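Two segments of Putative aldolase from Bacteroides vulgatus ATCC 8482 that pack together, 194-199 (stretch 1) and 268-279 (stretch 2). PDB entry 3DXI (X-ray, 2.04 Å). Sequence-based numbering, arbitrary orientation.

Stretch 1 (194-199) HDNLQL
Stretch 2 (268-279) GTNLPYMLSGAN

The most unusual feature is how closely a glycine lets a turn approach a helix. G277 sits in the helix where a CB would point toward stretch 1. An ideal CB there would lie 2.7 Å from N196 CB, a clash. With hydrogen in that place, N196 CB packs 3.9 Å from G277 CA.

Stretch 1 has no regular helix or strand. D195 to Q198 form a type I beta turn, closed by Q198 N to D195 O at 3.0 Å. N196 has phi/psi -55/-39 and L197 -111/11. Q198 follows with positive phi, 57/36.

Stretch 2 enters through an extended T269 (-76/163). Its helix runs from L271 to A278. N270, chi1 p, is the N-cap: its OD1 accepts from Y273 N at 3.0 Å. In register, N196 lies across from M274, with their CA atoms 5.1 Å apart.

One hydrogen bond across the contact is definite. T269 points toward the turn, chi1 t, and its OG1 donates to N196 O at 2.6 Å. The hydroxyl thus satisfies a turn carbonyl, while T269 CB lies 3.5 Å from D195 O.

N196 is the residue most covered by the other stretch. Its chi1 is m, and its amide reaches the backbone of Y273 and the hydroxyl of S276. The amide is probably turned over in the model, so its individual atoms are not assigned roles. S276, chi1 p, turns its OG back to donate to Y273 O at 3.0 Å.

L197 supplies the apolar part. Its CB points sideways, but its m,t rotamer brings the end nearer the helix. L197 CD2 lies 4.4 Å from M274 CB, and L197 CD1 lies 4.3 Å from A278 CB. M274 is selenomethionine (m,t,t); it points away overall, yet its CG is 3.6 Å from N196 O. Together the stretches bury 337 Å².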

# COMPACT_ATOMS: atom_id res chain seq x y z
N HIS A 194 -10.46 -0.20 2.60
CA HIS A 194 -9.95 1.16 2.55
C HIS A 194 -8.43 1.06 2.65
O HIS A 194 -7.90 0.06 3.16
CB HIS A 194 -10.53 2.01 3.68
CG HIS A 194 -11.93 2.46 3.43
ND1 HIS A 194 -12.66 3.18 4.35
CD2 HIS A 194 -12.73 2.30 2.35
CE1 HIS A 194 -13.86 3.44 3.85
NE2 HIS A 194 -13.92 2.92 2.64
N ASP A 195 -7.74 2.08 2.17
CA ASP A 195 -6.29 2.05 2.13
C ASP A 195 -5.53 2.82 3.21
O ASP A 195 -4.38 3.21 3.00
CB ASP A 195 -5.82 2.52 0.75
CG ASP A 195 -4.93 1.50 0.06
OD1 ASP A 195 -5.10 0.29 0.32
OD2 ASP A 195 -4.06 1.91 -0.74
N ASN A 196 -6.15 3.01 4.38
CA ASN A 196 -5.47 3.74 5.45
C ASN A 196 -4.11 3.12 5.79
O ASN A 196 -3.15 3.84 6.06
CB ASN A 196 -6.35 3.79 6.70
CG ASN A 196 -7.57 4.67 6.51
OD1 ASN A 196 -7.72 5.70 7.18
ND2 ASN A 196 -8.44 4.28 5.59
N LEU A 197 -4.03 1.80 5.77
CA LEU A 197 -2.78 1.09 6.07
C LEU A 197 -2.21 0.42 4.82
O LEU A 197 -1.29 -0.39 4.90
CB LEU A 197 -3.01 0.03 7.14
CG LEU A 197 -3.34 0.55 8.54
CD1 LEU A 197 -3.61 -0.62 9.49
CD2 LEU A 197 -2.17 1.41 9.05
N GLN A 198 -2.78 0.77 3.67
CA GLN A 198 -2.37 0.19 2.40
C GLN A 198 -2.49 -1.34 2.37
O GLN A 198 -1.68 -2.03 1.76
CB GLN A 198 -0.95 0.64 2.03
CG GLN A 198 -0.89 2.11 1.60
CD GLN A 198 0.50 2.53 1.15
OE1 GLN A 198 1.39 1.70 0.98
NE2 GLN A 198 0.68 3.83 0.93
N LEU A 199 -3.52 -1.85 3.04
CA LEU A 199 -3.77 -3.29 3.07
C LEU A 199 -4.94 -3.63 2.13
O LEU A 199 -5.40 -4.77 2.09
CB LEU A 199 -4.09 -3.76 4.49
CG LEU A 199 -2.96 -3.70 5.54
CD1 LEU A 199 -3.49 -4.18 6.89
CD2 LEU A 199 -1.79 -4.57 5.08
N GLY A 268 -5.37 9.68 -0.53
CA GLY A 268 -4.31 8.75 -0.25
C GLY A 268 -4.03 8.83 1.24
O GLY A 268 -4.38 9.83 1.88
N THR A 269 -3.41 7.79 1.79
CA THR A 269 -3.14 7.77 3.23
C THR A 269 -1.97 8.67 3.64
O THR A 269 -1.18 9.10 2.81
CB THR A 269 -2.86 6.32 3.70
OG1 THR A 269 -2.87 6.28 5.13
CG2 THR A 269 -1.48 5.85 3.22
N ASN A 270 -1.91 8.97 4.93
CA ASN A 270 -0.86 9.79 5.52
C ASN A 270 -0.84 9.44 7.01
O ASN A 270 -1.66 8.64 7.46
CB ASN A 270 -1.12 11.29 5.30
CG ASN A 270 -2.55 11.69 5.60
OD1 ASN A 270 -3.11 11.35 6.64
ND2 ASN A 270 -3.15 12.46 4.70
N LEU A 271 0.07 10.04 7.78
CA LEU A 271 0.16 9.68 9.20
C LEU A 271 -1.16 9.79 9.96
O LEU A 271 -1.49 8.91 10.74
CB LEU A 271 1.26 10.49 9.90
CG LEU A 271 1.48 10.10 11.38
CD1 LEU A 271 1.68 8.59 11.49
CD2 LEU A 271 2.69 10.85 11.94
N PRO A 272 -1.92 10.88 9.75
CA PRO A 272 -3.20 11.03 10.45
C PRO A 272 -4.16 9.89 10.08
O PRO A 272 -4.86 9.34 10.94
CB PRO A 272 -3.71 12.37 9.96
CG PRO A 272 -2.45 13.15 9.75
CD PRO A 272 -1.56 12.14 9.07
N TYR A 273 -4.21 9.55 8.79
CA TYR A 273 -5.08 8.47 8.33
C TYR A 273 -4.55 7.10 8.70
O TYR A 273 -5.33 6.15 8.84
CB TYR A 273 -5.32 8.57 6.82
CG TYR A 273 -6.11 9.81 6.43
CD1 TYR A 273 -7.15 10.25 7.23
CD2 TYR A 273 -5.82 10.52 5.28
CE1 TYR A 273 -7.90 11.38 6.89
CE2 TYR A 273 -6.55 11.65 4.92
CZ TYR A 273 -7.60 12.08 5.74
OH TYR A 273 -8.35 13.18 5.41
N MSE A 274 -3.24 6.97 8.86
CA MSE A 274 -2.67 5.69 9.26
C MSE A 274 -3.09 5.47 10.71
O MSE A 274 -3.46 4.36 11.11
CB MSE A 274 -1.14 5.71 9.19
CG MSE A 274 -0.57 5.66 7.78
SE MSE A 274 1.31 6.08 7.72
CE MSE A 274 1.44 6.75 5.91
N LEU A 275 -3.01 6.54 11.51
CA LEU A 275 -3.37 6.47 12.92
C LEU A 275 -4.84 6.12 13.11
O LEU A 275 -5.18 5.29 13.95
CB LEU A 275 -3.05 7.80 13.62
CG LEU A 275 -1.57 8.09 13.87
CD1 LEU A 275 -1.37 9.54 14.26
CD2 LEU A 275 -1.06 7.16 14.97
N SER A 276 -5.71 6.73 12.32
CA SER A 276 -7.14 6.45 12.43
C SER A 276 -7.43 5.01 12.00
O SER A 276 -8.27 4.34 12.60
CB SER A 276 -7.96 7.42 11.57
OG SER A 276 -7.71 7.27 10.18
N GLY A 277 -6.73 4.54 10.98
CA GLY A 277 -6.93 3.18 10.52
C GLY A 277 -6.54 2.12 11.53
O GLY A 277 -7.33 1.24 11.86
N ALA A 278 -5.30 2.20 12.03
CA ALA A 278 -4.79 1.23 12.98
C ALA A 278 -5.51 1.24 14.33
O ALA A 278 -5.49 0.25 15.06
CB ALA A 278 -3.29 1.44 13.20
N ASN A 279 -6.14 2.36 14.66
CA ASN A 279 -6.84 2.48 15.93
C ASN A 279 -8.36 2.56 15.77
O ASN A 279 -9.08 2.95 16.69
CB ASN A 279 -6.29 3.69 16.68
CG ASN A 279 -4.83 3.50 17.09
OD1 ASN A 279 -4.54 2.81 18.06
ND2 ASN A 279 -3.92 4.08 16.33